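Local coordinates for cellulosomal scaffoldin adaptor protein B (Acetivibrio cellulolyticus, PDB 4UYP), which binds, through its calcium-loaded type I dockerin domain, a cohesin of the anchoring scaffoldin ScaC, attaching the cellulosome to the bacterial cell surface, at residues V13-V25 with I49-V61. The protein carries 2 engineered substitutions. Sequence-based numbering, arbitrary orientation.
Engineered in segment 13-25: Ser15 (natural residue Ile), Ile16 (natural residue Asn). With CA (calcium ion), chain L; CA (calcium ion), chain K.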
ATOM      1  N   VAL B  13      -3.039 -30.570   8.263  1.00 15.38           N
ATOM      2  CA  VAL B  13      -3.261 -29.610   7.176  1.00 14.44           C
ATOM      3  C   VAL B  13      -4.672 -29.835   6.672  1.00 15.53           C
ATOM      4  O   VAL B  13      -5.070 -30.900   6.207  1.00 15.10           O
ATOM      5  CB  VAL B  13      -2.251 -29.855   6.059  1.00 15.34           C
ATOM      6  CG1 VAL B  13      -2.412 -28.745   5.016  1.00 16.24           C
ATOM      7  CG2 VAL B  13      -0.828 -29.765   6.650  1.00 17.31           C
ATOM      8  N   ARG B  14      -5.480 -28.757   6.760  1.00 14.35           N
ATOM      9  CA  ARG B  14      -6.934 -28.840   6.573  1.00 15.55           C
ATOM     10  C   ARG B  14      -7.380 -27.661   5.741  1.00 13.46           C
ATOM     11  O   ARG B  14      -6.681 -26.691   5.589  1.00 12.30           O
ATOM     12  CB  ARG B  14      -7.675 -28.749   7.905  1.00 15.69           C
ATOM     13  CG  ARG B  14      -7.175 -29.742   8.934  1.00 17.66           C
ATOM     14  CD  ARG B  14      -7.531 -31.100   8.364  1.00 19.39           C
ATOM     15  NE  ARG B  14      -8.871 -31.554   8.610  1.00 21.04           N
ATOM     16  CZ  ARG B  14      -9.424 -31.867   9.828  1.00 25.46           C
ATOM     17  NH1 ARG B  14      -8.680 -31.799  10.948  1.00 25.60           N
ATOM     18  NH2 ARG B  14     -10.739 -32.254   9.944  1.00 23.15           N
ATOM     19  N   SER B  15      -8.614 -27.754   5.287  1.00 12.63           N
ATOM     20  CA  SER B  15      -9.176 -26.655   4.435  0.50 11.57           C
ATOM     21  C   SER B  15      -9.017 -25.289   5.053  1.00 11.46           C
ATOM     22  O   SER B  15      -8.733 -24.238   4.389  1.00 12.48           O
ATOM     23  CB  SER B  15     -10.623 -26.902   4.108  0.50 11.55           C
ATOM     24  OG  SER B  15     -10.732 -28.039   3.259  0.50 10.79           O
ATOM     25  N   ILE B  16      -9.287 -25.233   6.376  1.00 11.11           N
ATOM     26  CA  ILE B  16      -9.267 -23.931   7.055  1.00 11.78           C
ATOM     27  C   ILE B  16      -7.900 -23.280   7.025  1.00 12.13           C
ATOM     28  O   ILE B  16      -7.765 -22.071   7.045  1.00 11.97           O
ATOM     29  CB  ILE B  16      -9.842 -24.040   8.481  1.00 12.01           C
ATOM     30  CG1 ILE B  16     -10.276 -22.662   9.062  1.00 12.87           C
ATOM     31  CG2 ILE B  16      -8.840 -24.720   9.419  1.00 14.72           C
ATOM     32  CD1 ILE B  16     -11.513 -22.048   8.328  1.00 14.07           C
ATOM     33  N   ASP B  17      -6.803 -24.114   7.019  1.00 11.15           N
ATOM     34  CA  ASP B  17      -5.462 -23.530   6.929  1.00 11.36           C
ATOM     35  C   ASP B  17      -5.330 -22.649   5.685  1.00 11.62           C
ATOM     36  O   ASP B  17      -4.688 -21.627   5.763  1.00 11.99           O
ATOM     37  CB  ASP B  17      -4.392 -24.673   6.957  1.00 13.16           C
ATOM     38  CG  ASP B  17      -4.305 -25.397   8.326  1.00 14.93           C
ATOM     39  OD1 ASP B  17      -4.066 -24.761   9.383  1.00 14.26           O
ATOM     40  OD2 ASP B  17      -4.430 -26.657   8.338  1.00 13.64           O
ATOM     41  N   ALA B  18      -5.907 -23.081   4.557  1.00 11.18           N
ATOM     42  CA  ALA B  18      -5.737 -22.279   3.343  1.00 10.93           C
ATOM     43  C   ALA B  18      -6.593 -21.023   3.475  1.00 11.18           C
ATOM     44  O   ALA B  18      -6.237 -19.994   2.902  1.00 10.33           O
ATOM     45  CB  ALA B  18      -6.216 -23.120   2.113  1.00 11.41           C
ATOM     46  N   VAL B  19      -7.766 -21.120   4.147  1.00 10.28           N
ATOM     47  CA  VAL B  19      -8.567 -19.908   4.411  1.00  9.95           C
ATOM     48  C   VAL B  19      -7.784 -18.891   5.232  1.00 10.18           C
ATOM     49  O   VAL B  19      -7.804 -17.659   4.951  1.00 10.74           O
ATOM     50  CB  VAL B  19      -9.834 -20.284   5.095  1.00 10.26           C
ATOM     51  CG1 VAL B  19     -10.650 -19.000   5.404  1.00 10.95           C
ATOM     52  CG2 VAL B  19     -10.747 -21.184   4.235  1.00 12.12           C
ATOM     53  N   LEU B  20      -7.032 -19.349   6.248  1.00 11.31           N
ATOM     54  CA  LEU B  20      -6.242 -18.457   7.056  1.00 10.85           C
ATOM     55  C   LEU B  20      -5.163 -17.773   6.283  1.00 10.96           C
ATOM     56  O   LEU B  20      -4.898 -16.562   6.458  1.00 11.01           O
ATOM     57  CB  LEU B  20      -5.640 -19.159   8.262  1.00 13.33           C
ATOM     58  CG  LEU B  20      -6.710 -19.662   9.216  1.00 15.69           C
ATOM     59  CD1 LEU B  20      -6.089 -20.571  10.301  1.00 18.06           C
ATOM     60  CD2 LEU B  20      -7.233 -18.423   9.993  1.00 20.35           C
ATOM     61  N   ILE B  21      -4.478 -18.490   5.339  1.00 10.85           N
ATOM     62  CA  ILE B  21      -3.489 -17.838   4.523  1.00 10.14           C
ATOM     63  C   ILE B  21      -4.190 -16.772   3.653  1.00 10.54           C
ATOM     64  O   ILE B  21      -3.630 -15.650   3.502  1.00 10.22           O
ATOM     65  CB  ILE B  21      -2.785 -18.850   3.614  1.00 10.51           C
ATOM     66  CG1 ILE B  21      -2.008 -19.863   4.488  1.00 12.86           C
ATOM     67  CG2 ILE B  21      -1.800 -18.148   2.725  1.00 10.97           C
ATOM     68  CD1 ILE B  21      -1.350 -21.003   3.671  1.00 12.11           C
ATOM     69  N   ARG B  22      -5.347 -17.111   3.074  1.00 10.20           N
ATOM     70  CA  ARG B  22      -6.093 -16.085   2.314  1.00  9.69           C
ATOM     71  C   ARG B  22      -6.448 -14.835   3.221  1.00  9.61           C
ATOM     72  O   ARG B  22      -6.315 -13.674   2.736  1.00 10.41           O
ATOM     73  CB  ARG B  22      -7.311 -16.754   1.692  1.00  9.88           C
ATOM     74  CG  ARG B  22      -8.130 -15.749   0.836  1.00 10.15           C
ATOM     75  CD  ARG B  22      -9.284 -16.505   0.194  1.00 10.68           C
ATOM     76  NE  ARG B  22     -10.279 -16.886   1.207  1.00 11.19           N
ATOM     77  CZ  ARG B  22     -11.180 -17.838   1.013  1.00 13.18           C
ATOM     78  NH1 ARG B  22     -11.192 -18.624  -0.052  1.00 14.00           N
ATOM     79  NH2 ARG B  22     -12.103 -17.975   1.953  1.00 15.05           N
ATOM     80  N   ASP B  23      -6.791 -15.072   4.472  1.00  9.80           N
ATOM     81  CA  ASP B  23      -7.111 -13.920   5.390  1.00 10.88           C
ATOM     82  C   ASP B  23      -5.881 -13.092   5.498  1.00 12.12           C
ATOM     83  O   ASP B  23      -5.991 -11.827   5.587  1.00 11.35           O
ATOM     84  CB  ASP B  23      -7.505 -14.433   6.777  1.00 12.67           C
ATOM     85  CG  ASP B  23      -8.881 -14.959   6.856  1.00 17.27           C
ATOM     86  OD1 ASP B  23      -9.685 -14.808   5.935  1.00 18.42           O
ATOM     87  OD2 ASP B  23      -9.065 -15.608   7.984  1.00 22.78           O
ATOM     88  N   TYR B  24      -4.654 -13.666   5.603  1.00 10.42           N
ATOM     89  CA  TYR B  24      -3.461 -12.848   5.671  1.00 11.07           C
ATOM     90  C   TYR B  24      -3.190 -12.016   4.414  1.00 10.02           C
ATOM     91  O   TYR B  24      -2.861 -10.806   4.459  1.00 13.00           O
ATOM     92  CB  TYR B  24      -2.230 -13.793   5.931  1.00 12.92           C
ATOM     93  CG  TYR B  24      -0.961 -13.104   6.254  1.00 12.29           C
ATOM     94  CD1 TYR B  24      -0.085 -12.664   5.248  1.00 13.85           C
ATOM     95  CD2 TYR B  24      -0.637 -12.839   7.622  1.00 15.47           C
ATOM     96  CE1 TYR B  24       1.086 -11.968   5.550  1.00 15.15           C
ATOM     97  CE2 TYR B  24       0.581 -12.232   7.874  1.00 15.08           C
ATOM     98  CZ  TYR B  24       1.394 -11.753   6.862  1.00 15.84           C
ATOM     99  OH  TYR B  24       2.570 -11.082   7.233  1.00 17.98           O
ATOM    100  N   VAL B  25      -3.344 -12.670   3.233  1.00 10.03           N
ATOM    101  CA  VAL B  25      -3.185 -11.965   1.994  1.00 10.03           C
ATOM    102  C   VAL B  25      -4.187 -10.798   1.841  1.00  9.94           C
ATOM    103  O   VAL B  25      -3.817  -9.709   1.333  1.00 11.27           O
ATOM    104  CB  VAL B  25      -3.268 -12.998   0.844  1.00 10.31           C
ATOM    105  CG1 VAL B  25      -3.183 -12.225  -0.474  1.00 11.98           C
ATOM    106  CG2 VAL B  25      -2.121 -13.999   0.923  1.00 11.05           C
ATOM    107  N   ILE B  49       4.517 -14.702   2.091  1.00 12.34           N
ATOM    108  CA  ILE B  49       3.182 -15.297   2.045  0.50 12.07           C
ATOM    109  C   ILE B  49       2.385 -14.595   0.921  1.00 12.31           C
ATOM    110  O   ILE B  49       2.231 -13.357   0.944  1.00 13.28           O
ATOM    111  CB  ILE B  49       2.531 -15.175   3.395  0.50 12.36           C
ATOM    112  CG1 ILE B  49       3.497 -15.675   4.501  0.50 13.65           C
ATOM    113  CG2 ILE B  49       1.239 -15.980   3.483  0.50 12.28           C
ATOM    114  CD1 ILE B  49       2.847 -15.748   5.880  0.50 16.03           C
ATOM    115  N   LYS B  50       1.936 -15.355  -0.056  1.00 11.69           N
ATOM    116  CA  LYS B  50       1.201 -14.825  -1.203  1.00 11.13           C
ATOM    117  C   LYS B  50       0.073 -15.710  -1.498  1.00 10.11           C
ATOM    118  O   LYS B  50      -0.128 -16.784  -0.934  1.00 10.61           O
ATOM    119  CB  LYS B  50       2.088 -14.698  -2.406  1.00 10.35           C
ATOM    120  CG  LYS B  50       3.371 -13.833  -2.188  1.00 12.41           C
ATOM    121  CD  LYS B  50       4.263 -13.813  -3.397  1.00 12.88           C
ATOM    122  CE  LYS B  50       3.674 -13.036  -4.510  1.00 13.19           C
ATOM    123  NZ  LYS B  50       4.617 -12.918  -5.681  1.00 16.92           N
ATOM    124  N   ILE B  51      -0.830 -15.250  -2.424  1.00  9.95           N
ATOM    125  CA  ILE B  51      -2.021 -16.026  -2.673  1.00 10.66           C
ATOM    126  C   ILE B  51      -1.731 -17.464  -3.147  1.00 10.31           C
ATOM    127  O   ILE B  51      -2.578 -18.340  -2.900  1.00 10.87           O
ATOM    128  CB  ILE B  51      -2.999 -15.238  -3.676  1.00  9.41           C
ATOM    129  CG1 ILE B  51      -4.447 -15.849  -3.714  1.00  9.83           C
ATOM    130  CG2 ILE B  51      -2.411 -15.178  -5.066  1.00  9.95           C
ATOM    131  CD1 ILE B  51      -5.105 -15.920  -2.355  1.00 12.26           C
ATOM    132  N   ASN B  52      -0.624 -17.645  -3.872  1.00 10.08           N
ATOM    133  CA  ASN B  52      -0.460 -19.029  -4.324  1.00 10.57           C
ATOM    134  C   ASN B  52      -0.114 -19.956  -3.178  1.00 11.31           C
ATOM    135  O   ASN B  52      -0.433 -21.148  -3.309  1.00 11.34           O
ATOM    136  CB  ASN B  52       0.674 -19.070  -5.355  1.00 10.91           C
ATOM    137  CG  ASN B  52       2.036 -18.822  -4.743  1.00 11.55           C
ATOM    138  OD1 ASN B  52       2.264 -17.861  -3.987  1.00 11.69           O
ATOM    139  ND2 ASN B  52       3.016 -19.712  -5.057  1.00 13.51           N
ATOM    140  N   ASP B  53       0.418 -19.481  -2.060  1.00 10.31           N
ATOM    141  CA  ASP B  53       0.594 -20.368  -0.883  1.00 10.65           C
ATOM    142  C   ASP B  53      -0.737 -20.868  -0.448  1.00 11.38           C
ATOM    143  O   ASP B  53      -0.896 -22.026  -0.071  1.00 11.58           O
ATOM    144  CB  ASP B  53       1.301 -19.640   0.239  1.00 11.09           C
ATOM    145  CG  ASP B  53       2.700 -19.223  -0.095  1.00 11.68           C
ATOM    146  OD1 ASP B  53       3.593 -20.071  -0.392  1.00 12.56           O
ATOM    147  OD2 ASP B  53       3.067 -17.995   0.000  1.00 11.72           O
ATOM    148  N   ALA B  54      -1.803 -19.988  -0.481  1.00 10.68           N
ATOM    149  CA  ALA B  54      -3.097 -20.434   0.001  1.00 10.95           C
ATOM    150  C   ALA B  54      -3.661 -21.516  -0.963  1.00 10.38           C
ATOM    151  O   ALA B  54      -4.214 -22.499  -0.470  1.00 11.07           O
ATOM    152  CB  ALA B  54      -4.045 -19.159   0.023  1.00 10.98           C
ATOM    153  N   VAL B  55      -3.529 -21.312  -2.259  1.00 11.29           N
ATOM    154  CA  VAL B  55      -4.096 -22.269  -3.179  0.50 10.48           C
ATOM    155  C   VAL B  55      -3.305 -23.583  -3.163  1.00 11.06           C
ATOM    156  O   VAL B  55      -3.939 -24.639  -3.301  1.00 11.55           O
ATOM    157  CB  VAL B  55      -4.315 -21.685  -4.567  0.50 10.45           C
ATOM    158  CG1 VAL B  55      -3.042 -21.654  -5.442  0.50  8.55           C
ATOM    159  CG2 VAL B  55      -5.549 -22.285  -5.205  0.50 10.92           C
ATOM    160  N   LEU B  56      -1.996 -23.489  -2.886  1.00 11.53           N
ATOM    161  CA  LEU B  56      -1.219 -24.732  -2.695  1.00 11.50           C
ATOM    162  C   LEU B  56      -1.708 -25.500  -1.519  1.00 12.28           C
ATOM    163  O   LEU B  56      -1.830 -26.758  -1.605  1.00 11.99           O
ATOM    164  CB  LEU B  56       0.273 -24.410  -2.618  1.00 11.27           C
ATOM    165  CG  LEU B  56       0.962 -24.010  -3.944  1.00 12.47           C
ATOM    166  CD1 LEU B  56       2.341 -23.411  -3.691  1.00 12.85           C
ATOM    167  CD2 LEU B  56       1.111 -25.233  -4.925  1.00 13.39           C
ATOM    168  N   VAL B  57      -1.913 -24.866  -0.384  1.00 11.43           N
ATOM    169  CA  VAL B  57      -2.466 -25.612   0.728  1.00 11.12           C
ATOM    170  C   VAL B  57      -3.822 -26.212   0.399  1.00 12.73           C
ATOM    171  O   VAL B  57      -4.088 -27.399   0.699  1.00 12.57           O
ATOM    172  CB  VAL B  57      -2.513 -24.719   2.016  1.00 11.52           C
ATOM    173  CG1 VAL B  57      -3.206 -25.440   3.180  1.00 11.61           C
ATOM    174  CG2 VAL B  57      -1.083 -24.378   2.407  1.00 12.03           C
ATOM    175  N   ARG B  58      -4.748 -25.442  -0.204  1.00 11.65           N
ATOM    176  CA  ARG B  58      -6.022 -26.020  -0.573  1.00 12.41           C
ATOM    177  C   ARG B  58      -5.850 -27.227  -1.482  1.00 12.35           C
ATOM    178  O   ARG B  58      -6.504 -28.263  -1.261  1.00 12.16           O
ATOM    179  CB  ARG B  58      -6.809 -24.953  -1.314  1.00 14.48           C
ATOM    180  CG  ARG B  58      -8.175 -25.531  -1.659  1.00 15.30           C
ATOM    181  CD  ARG B  58      -8.806 -24.670  -2.699  1.00 15.85           C
ATOM    182  NE  ARG B  58      -8.113 -24.829  -4.002  1.00 15.37           N
ATOM    183  CZ  ARG B  58      -8.450 -24.196  -5.103  1.00 13.85           C
ATOM    184  NH1 ARG B  58      -9.431 -23.263  -5.112  1.00 14.39           N
ATOM    185  NH2 ARG B  58      -7.771 -24.423  -6.255  1.00 12.50           N
ATOM    186  N   ASP B  59      -4.957 -27.078  -2.461  1.00 11.68           N
ATOM    187  CA  ASP B  59      -4.757 -28.185  -3.454  1.00 12.64           C
ATOM    188  C   ASP B  59      -4.126 -29.368  -2.774  1.00 13.63           C
ATOM    189  O   ASP B  59      -4.466 -30.504  -3.205  1.00 15.01           O
ATOM    190  CB  ASP B  59      -3.949 -27.674  -4.634  1.00 11.37           C
ATOM    191  CG  ASP B  59      -4.716 -26.645  -5.478  1.00 11.32           C
ATOM    192  OD1 ASP B  59      -5.946 -26.444  -5.251  1.00 13.34           O
ATOM    193  OD2 ASP B  59      -4.090 -26.087  -6.381  1.00 13.23           O
ATOM    194  N   TYR B  60      -3.285 -29.204  -1.800  1.00 12.72           N
ATOM    195  CA  TYR B  60      -2.806 -30.388  -1.048  1.00 13.84           C
ATOM    196  C   TYR B  60      -3.983 -31.060  -0.318  1.00 14.29           C
ATOM    197  O   TYR B  60      -4.137 -32.305  -0.326  1.00 15.62           O
ATOM    198  CB  TYR B  60      -1.743 -29.934  -0.021  1.00 14.14           C
ATOM    199  CG  TYR B  60      -1.275 -30.980   0.932  1.00 17.10           C
ATOM    200  CD1 TYR B  60      -0.200 -31.787   0.559  1.00 19.68           C
ATOM    201  CD2 TYR B  60      -1.863 -31.169   2.160  1.00 17.28           C
ATOM    202  CE1 TYR B  60       0.247 -32.807   1.388  1.00 23.14           C
ATOM    203  CE2 TYR B  60      -1.344 -32.147   3.030  1.00 19.84           C
ATOM    204  CZ  TYR B  60      -0.295 -32.948   2.616  1.00 23.82           C
ATOM    205  OH  TYR B  60       0.093 -33.940   3.573  1.00 24.01           O
ATOM    206  N   VAL B  61      -4.802 -30.267   0.386  1.00 12.69           N
ATOM    207  CA  VAL B  61      -5.933 -30.827   1.115  1.00 14.04           C
ATOM    208  C   VAL B  61      -6.800 -31.653   0.173  1.00 15.93           C
ATOM    209  O   VAL B  61      -7.306 -32.725   0.546  1.00 17.32           O
ATOM    210  CB  VAL B  61      -6.715 -29.712   1.829  1.00 15.43           C
ATOM    211  CG1 VAL B  61      -8.000 -30.303   2.402  1.00 17.62           C
ATOM    212  CG2 VAL B  61      -5.848 -29.153   2.970  1.00 15.55           C
TER
HETATM  213 CA    CA L 201      -4.199 -26.980  10.694  1.00 14.74          CA
HETATM  214 CA    CA K 200       5.361 -18.221  -0.530  1.00 13.19          CA
HETATM  215  O   HOH W   1       4.635 -17.488  -2.717  1.00 11.66           O
HETATM  216  O   HOH W   2      -6.595 -26.735  10.700  1.00 13.15           O
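Ala18 and Ala54 set the spacing of this helix pair: their CA atoms lie 4.6 Å apart, and Ala18 CB reaches the backbone of the other helix, 3.3 Å from Ala54 O. With such small side chains at the crossing, the axes of 15-25 and 51-61 approach to 8.1 Å and run antiparallel at 173°. Branched residues flank the alanines on one side, where Ile21 and Val57 meet. Ile21 divides its work: CG2, anti to the backbone N, rests on Ala54 CB, while CD1, at the end of the extended arm (chi2 175°), meets Val57 CG2 at 3.6 Å. Val57 turns its other methyl, CG1, to Ala18 and Val13.

The two ends of the interface repeat one another approximately. Ile49 crosses the Tyr24 ring at about a right angle, its CD1 4.3 Å from the ring centroid and 14° off the normal, a CH-pi contact over the face, tentative because Ile49 has two conformers. At the other end Val13 CG1 meets Tyr60 CD2 obliquely. Val61 CG2 presses on Arg14 C, as Val25 CG2 does on Lys50 C.

Asp17 and Asp53, each in its helix's first turn, bind separate calcium ions with both carboxylate oxygens. In each, OD2 also accepts a backbone N-H through its anti lone pair, from Arg14 and Lys50 respectively, fixing the carboxylate's rotation. Arg22 and Arg58 lead away from the interface to Glu78 and Ala79 of the ScaC chain. No hydrogen bond links the two segments, so apolar contact joins the paired calcium-binding motifs of the dockerin, leaving polar groups to grip metal and cohesin.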